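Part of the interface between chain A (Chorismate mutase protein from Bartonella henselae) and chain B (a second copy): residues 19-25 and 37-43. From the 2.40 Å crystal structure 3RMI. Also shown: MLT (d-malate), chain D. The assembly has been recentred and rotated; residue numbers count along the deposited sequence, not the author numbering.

Chain A 19-25: QSIDNFD
Chain B, residues 37-43: RCTQAIG

How do the two backbones meet? Both stretches are helical throughout, each part of a longer helix, with phi/psi near -63/-42 except B:Thr39 (-66/-23) and B:Gln40 (-77/-33). They run roughly antiparallel, 150° between N-to-C directions, with axes 9.8 Å apart at closest approach. A:Ile21 faces B:Cys38, their CA atoms 6.7 Å apart.

Which bump fills the hollow? A:Ile21, buried and pointing toward chain B with chi1 m and chi2 t, reaches into a pocket between B:Cys38, B:Thr39 and B:Ile42. A:Ile21 CG1 lies 3.7 Å from B:Cys38 CB. A:Ile21 CD1 sits 3.8 Å from B:Thr39 CG2 and a tight 3.2 Å from B:Ile42 CD1, an end-to-end methyl contact. B:Ile42 is also m, t; B:Thr39 has chi1 p and its CA-to-CB bond sideways.

What receives B:Cys38? With chi1 m, its sulfur faces the gap between A:Ser20 and A:Phe24, one helical turn apart: B:Cys38 SG is 3.9 Å from both A:Ser20 CB and A:Phe24 CE2. The A:Phe24 ring (chi1 m, chi2 -44°) meets sulfur at its edge, its centroid 5.3 Å from B:Cys38 SG.

What holds the contact, then? Packing alone: no hydrogen bond crosses, and the stretches bury 199 Å², both sides summed, mostly on A:Ile21 (75 Å²) and B:Cys38 (59 Å²). Beyond the pocket lies d-malate, its C2 3.7 Å from B:Ile42 CD1.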

ATOM      1  N   GLN A  19      -2.538  -7.538 -16.432  1.00 37.38           N
ATOM      2  CA  GLN A  19      -2.129  -8.798 -15.791  1.00 39.25           C
ATOM      3  C   GLN A  19      -1.069  -8.494 -14.759  1.00 36.37           C
ATOM      4  O   GLN A  19      -1.060  -9.082 -13.664  1.00 36.89           O
ATOM      5  CB  GLN A  19      -1.546  -9.803 -16.782  1.00 42.46           C
ATOM      6  CG  GLN A  19      -2.549 -10.792 -17.327  1.00 51.03           C
ATOM      7  CD  GLN A  19      -2.191 -11.348 -18.735  1.00 59.01           C
ATOM      8  OE1 GLN A  19      -1.045 -11.231 -19.211  1.00 61.63           O
ATOM      9  NE2 GLN A  19      -3.189 -11.955 -19.397  1.00 63.91           N
ATOM     10  N   SER A  20      -0.147  -7.606 -15.118  1.00 33.65           N
ATOM     11  CA  SER A  20       0.987  -7.329 -14.254  1.00 32.15           C
ATOM     12  C   SER A  20       0.534  -6.609 -12.998  1.00 30.05           C
ATOM     13  O   SER A  20       0.885  -6.990 -11.886  1.00 30.29           O
ATOM     14  CB  SER A  20       2.014  -6.494 -15.002  1.00 32.83           C
ATOM     15  OG  SER A  20       2.819  -7.297 -15.845  1.00 34.00           O
ATOM     16  N   ILE A  21      -0.291  -5.588 -13.194  1.00 29.54           N
ATOM     17  CA  ILE A  21      -0.873  -4.828 -12.102  1.00 28.71           C
ATOM     18  C   ILE A  21      -1.556  -5.767 -11.149  1.00 30.23           C
ATOM     19  O   ILE A  21      -1.336  -5.724  -9.947  1.00 30.33           O
ATOM     20  CB  ILE A  21      -1.845  -3.784 -12.651  1.00 28.94           C
ATOM     21  CG1 ILE A  21      -1.035  -2.680 -13.347  1.00 28.32           C
ATOM     22  CG2 ILE A  21      -2.723  -3.206 -11.526  1.00 28.80           C
ATOM     23  CD1 ILE A  21      -1.837  -1.976 -14.421  1.00 29.35           C
ATOM     24  N   ASP A  22      -2.389  -6.634 -11.696  1.00 33.48           N
ATOM     25  CA  ASP A  22      -3.178  -7.556 -10.874  1.00 36.95           C
ATOM     26  C   ASP A  22      -2.281  -8.480 -10.035  1.00 37.50           C
ATOM     27  O   ASP A  22      -2.569  -8.761  -8.874  1.00 37.94           O
ATOM     28  CB  ASP A  22      -4.113  -8.348 -11.765  1.00 40.48           C
ATOM     29  CG  ASP A  22      -5.324  -7.511 -12.253  1.00 45.10           C
ATOM     30  OD1 ASP A  22      -5.486  -6.347 -11.778  1.00 47.11           O
ATOM     31  OD2 ASP A  22      -6.133  -8.036 -13.073  1.00 48.40           O
ATOM     32  N   ASN A  23      -1.147  -8.873 -10.612  1.00 37.38           N
ATOM     33  CA  ASN A  23      -0.150  -9.643  -9.906  1.00 38.86           C
ATOM     34  C   ASN A  23       0.560  -8.852  -8.822  1.00 36.90           C
ATOM     35  O   ASN A  23       0.906  -9.381  -7.745  1.00 37.23           O
ATOM     36  CB  ASN A  23       0.904 -10.053 -10.901  1.00 40.74           C
ATOM     37  CG  ASN A  23       1.303 -11.471 -10.751  1.00 47.82           C
ATOM     38  OD1 ASN A  23       0.590 -12.393 -11.242  1.00 55.88           O
ATOM     39  ND2 ASN A  23       2.459 -11.690 -10.114  1.00 46.63           N
ATOM     40  N   PHE A  24       0.864  -7.591  -9.134  1.00 34.76           N
ATOM     41  CA  PHE A  24       1.492  -6.743  -8.122  1.00 33.22           C
ATOM     42  C   PHE A  24       0.559  -6.583  -6.928  1.00 33.54           C
ATOM     43  O   PHE A  24       0.998  -6.653  -5.794  1.00 33.19           O
ATOM     44  CB  PHE A  24       1.866  -5.395  -8.688  1.00 32.36           C
ATOM     45  CG  PHE A  24       2.958  -5.455  -9.727  1.00 32.10           C
ATOM     46  CD1 PHE A  24       4.068  -6.238  -9.539  1.00 33.35           C
ATOM     47  CD2 PHE A  24       2.862  -4.711 -10.893  1.00 32.71           C
ATOM     48  CE1 PHE A  24       5.058  -6.283 -10.491  1.00 36.66           C
ATOM     49  CE2 PHE A  24       3.845  -4.735 -11.837  1.00 32.65           C
ATOM     50  CZ  PHE A  24       4.936  -5.521 -11.655  1.00 35.00           C
ATOM     51  N   ASP A  25      -0.723  -6.396  -7.195  1.00 28.79           N
ATOM     52  CA  ASP A  25      -1.687  -6.210  -6.124  1.00 30.22           C
ATOM     53  C   ASP A  25      -1.802  -7.431  -5.202  1.00 30.57           C
ATOM     54  O   ASP A  25      -1.951  -7.254  -4.001  1.00 30.11           O
ATOM     55  CB  ASP A  25      -3.049  -5.818  -6.694  1.00 31.92           C
ATOM     56  CG  ASP A  25      -3.076  -4.353  -7.232  1.00 34.61           C
ATOM     57  OD1 ASP A  25      -2.156  -3.566  -6.896  1.00 35.67           O
ATOM     58  OD2 ASP A  25      -4.009  -3.986  -8.011  1.00 37.57           O
TER
ATOM     59  N   ARG B  37       4.896   2.066 -12.855  1.00 33.62           N
ATOM     60  CA  ARG B  37       5.433   1.990 -14.190  1.00 35.32           C
ATOM     61  C   ARG B  37       4.361   1.434 -15.120  1.00 34.54           C
ATOM     62  O   ARG B  37       4.148   1.989 -16.182  1.00 34.86           O
ATOM     63  CB  ARG B  37       6.721   1.163 -14.240  1.00 37.20           C
ATOM     64  CG  ARG B  37       7.950   2.049 -14.046  1.00 42.39           C
ATOM     65  CD  ARG B  37       9.173   1.350 -13.394  1.00 46.50           C
ATOM     66  NE  ARG B  37       9.867   0.436 -14.315  1.00 49.78           N
ATOM     67  CZ  ARG B  37      10.869   0.748 -15.138  1.00 51.80           C
ATOM     68  NH1 ARG B  37      11.342   1.981 -15.206  1.00 56.47           N
ATOM     69  NH2 ARG B  37      11.403  -0.193 -15.912  1.00 53.66           N
ATOM     70  N   CYS B  38       3.639   0.401 -14.694  1.00 33.53           N
ATOM     71  CA  CYS B  38       2.571  -0.175 -15.532  1.00 33.46           C
ATOM     72  C   CYS B  38       1.417   0.752 -15.707  1.00 32.27           C
ATOM     73  O   CYS B  38       0.987   0.964 -16.820  1.00 32.63           O
ATOM     74  CB  CYS B  38       2.022  -1.470 -14.957  1.00 33.54           C
ATOM     75  SG  CYS B  38       3.124  -2.795 -15.179  1.00 38.23           S
ATOM     76  N   THR B  39       0.902   1.308 -14.620  1.00 31.52           N
ATOM     77  CA  THR B  39      -0.265   2.178 -14.748  1.00 32.01           C
ATOM     78  C   THR B  39       0.069   3.434 -15.509  1.00 33.76           C
ATOM     79  O   THR B  39      -0.823   4.069 -16.050  1.00 37.16           O
ATOM     80  CB  THR B  39      -0.881   2.571 -13.411  1.00 31.15           C
ATOM     81  OG1 THR B  39       0.113   3.202 -12.582  1.00 30.61           O
ATOM     82  CG2 THR B  39      -1.483   1.364 -12.726  1.00 30.38           C
ATOM     83  N   GLN B  40       1.324   3.829 -15.550  1.00 34.67           N
ATOM     84  CA  GLN B  40       1.708   4.999 -16.344  1.00 37.03           C
ATOM     85  C   GLN B  40       1.763   4.645 -17.816  1.00 37.70           C
ATOM     86  O   GLN B  40       1.479   5.493 -18.666  1.00 38.92           O
ATOM     87  CB  GLN B  40       3.057   5.594 -15.870  1.00 38.28           C
ATOM     88  CG  GLN B  40       2.900   6.473 -14.599  1.00 41.36           C
ATOM     89  CD  GLN B  40       4.220   6.715 -13.784  1.00 46.73           C
ATOM     90  OE1 GLN B  40       5.341   6.579 -14.302  1.00 51.46           O
ATOM     91  NE2 GLN B  40       4.064   7.092 -12.515  1.00 44.56           N
ATOM     92  N   ALA B  41       2.135   3.401 -18.122  1.00 36.61           N
ATOM     93  CA  ALA B  41       2.073   2.930 -19.489  1.00 37.71           C
ATOM     94  C   ALA B  41       0.592   2.841 -19.918  1.00 37.52           C
ATOM     95  O   ALA B  41       0.255   3.212 -21.033  1.00 39.50           O
ATOM     96  CB  ALA B  41       2.812   1.603 -19.660  1.00 37.62           C
ATOM     97  N   ILE B  42      -0.300   2.451 -19.014  1.00 36.50           N
ATOM     98  CA  ILE B  42      -1.744   2.491 -19.298  1.00 36.46           C
ATOM     99  C   ILE B  42      -2.204   3.926 -19.498  1.00 38.05           C
ATOM    100  O   ILE B  42      -2.972   4.195 -20.407  1.00 39.39           O
ATOM    101  CB  ILE B  42      -2.609   1.794 -18.198  1.00 35.22           C
ATOM    102  CG1 ILE B  42      -2.328   0.284 -18.197  1.00 34.69           C
ATOM    103  CG2 ILE B  42      -4.135   2.065 -18.420  1.00 33.37           C
ATOM    104  CD1 ILE B  42      -3.017  -0.490 -17.050  1.00 32.24           C
ATOM    105  N   GLY B  43      -1.731   4.858 -18.670  1.00 38.52           N
ATOM    106  CA  GLY B  43      -2.132   6.275 -18.818  1.00 40.36           C
ATOM    107  C   GLY B  43      -1.810   6.870 -20.192  1.00 42.97           C
ATOM    108  O   GLY B  43      -2.628   7.619 -20.776  1.00 45.20           O
TER
HETATM  109  C1  MLT D 113      -6.255   1.294 -14.722  1.00 52.29           C
HETATM  110  O1  MLT D 113      -6.905   1.562 -15.779  1.00 53.23           O
HETATM  111  O2  MLT D 113      -6.221   2.215 -13.919  1.00 57.74           O
HETATM  112  C2  MLT D 113      -5.546  -0.016 -14.458  1.00 49.34           C
HETATM  113  O3  MLT D 113      -6.298  -0.929 -15.196  1.00 47.98           O
HETATM  114  C3  MLT D 113      -5.402  -0.668 -13.080  1.00 50.42           C
HETATM  115  C4  MLT D 113      -5.621   0.168 -11.802  1.00 54.93           C
HETATM  116  O4  MLT D 113      -6.725   0.788 -11.578  1.00 59.92           O
HETATM  117  O5  MLT D 113      -4.732   0.206 -10.905  1.00 48.46           O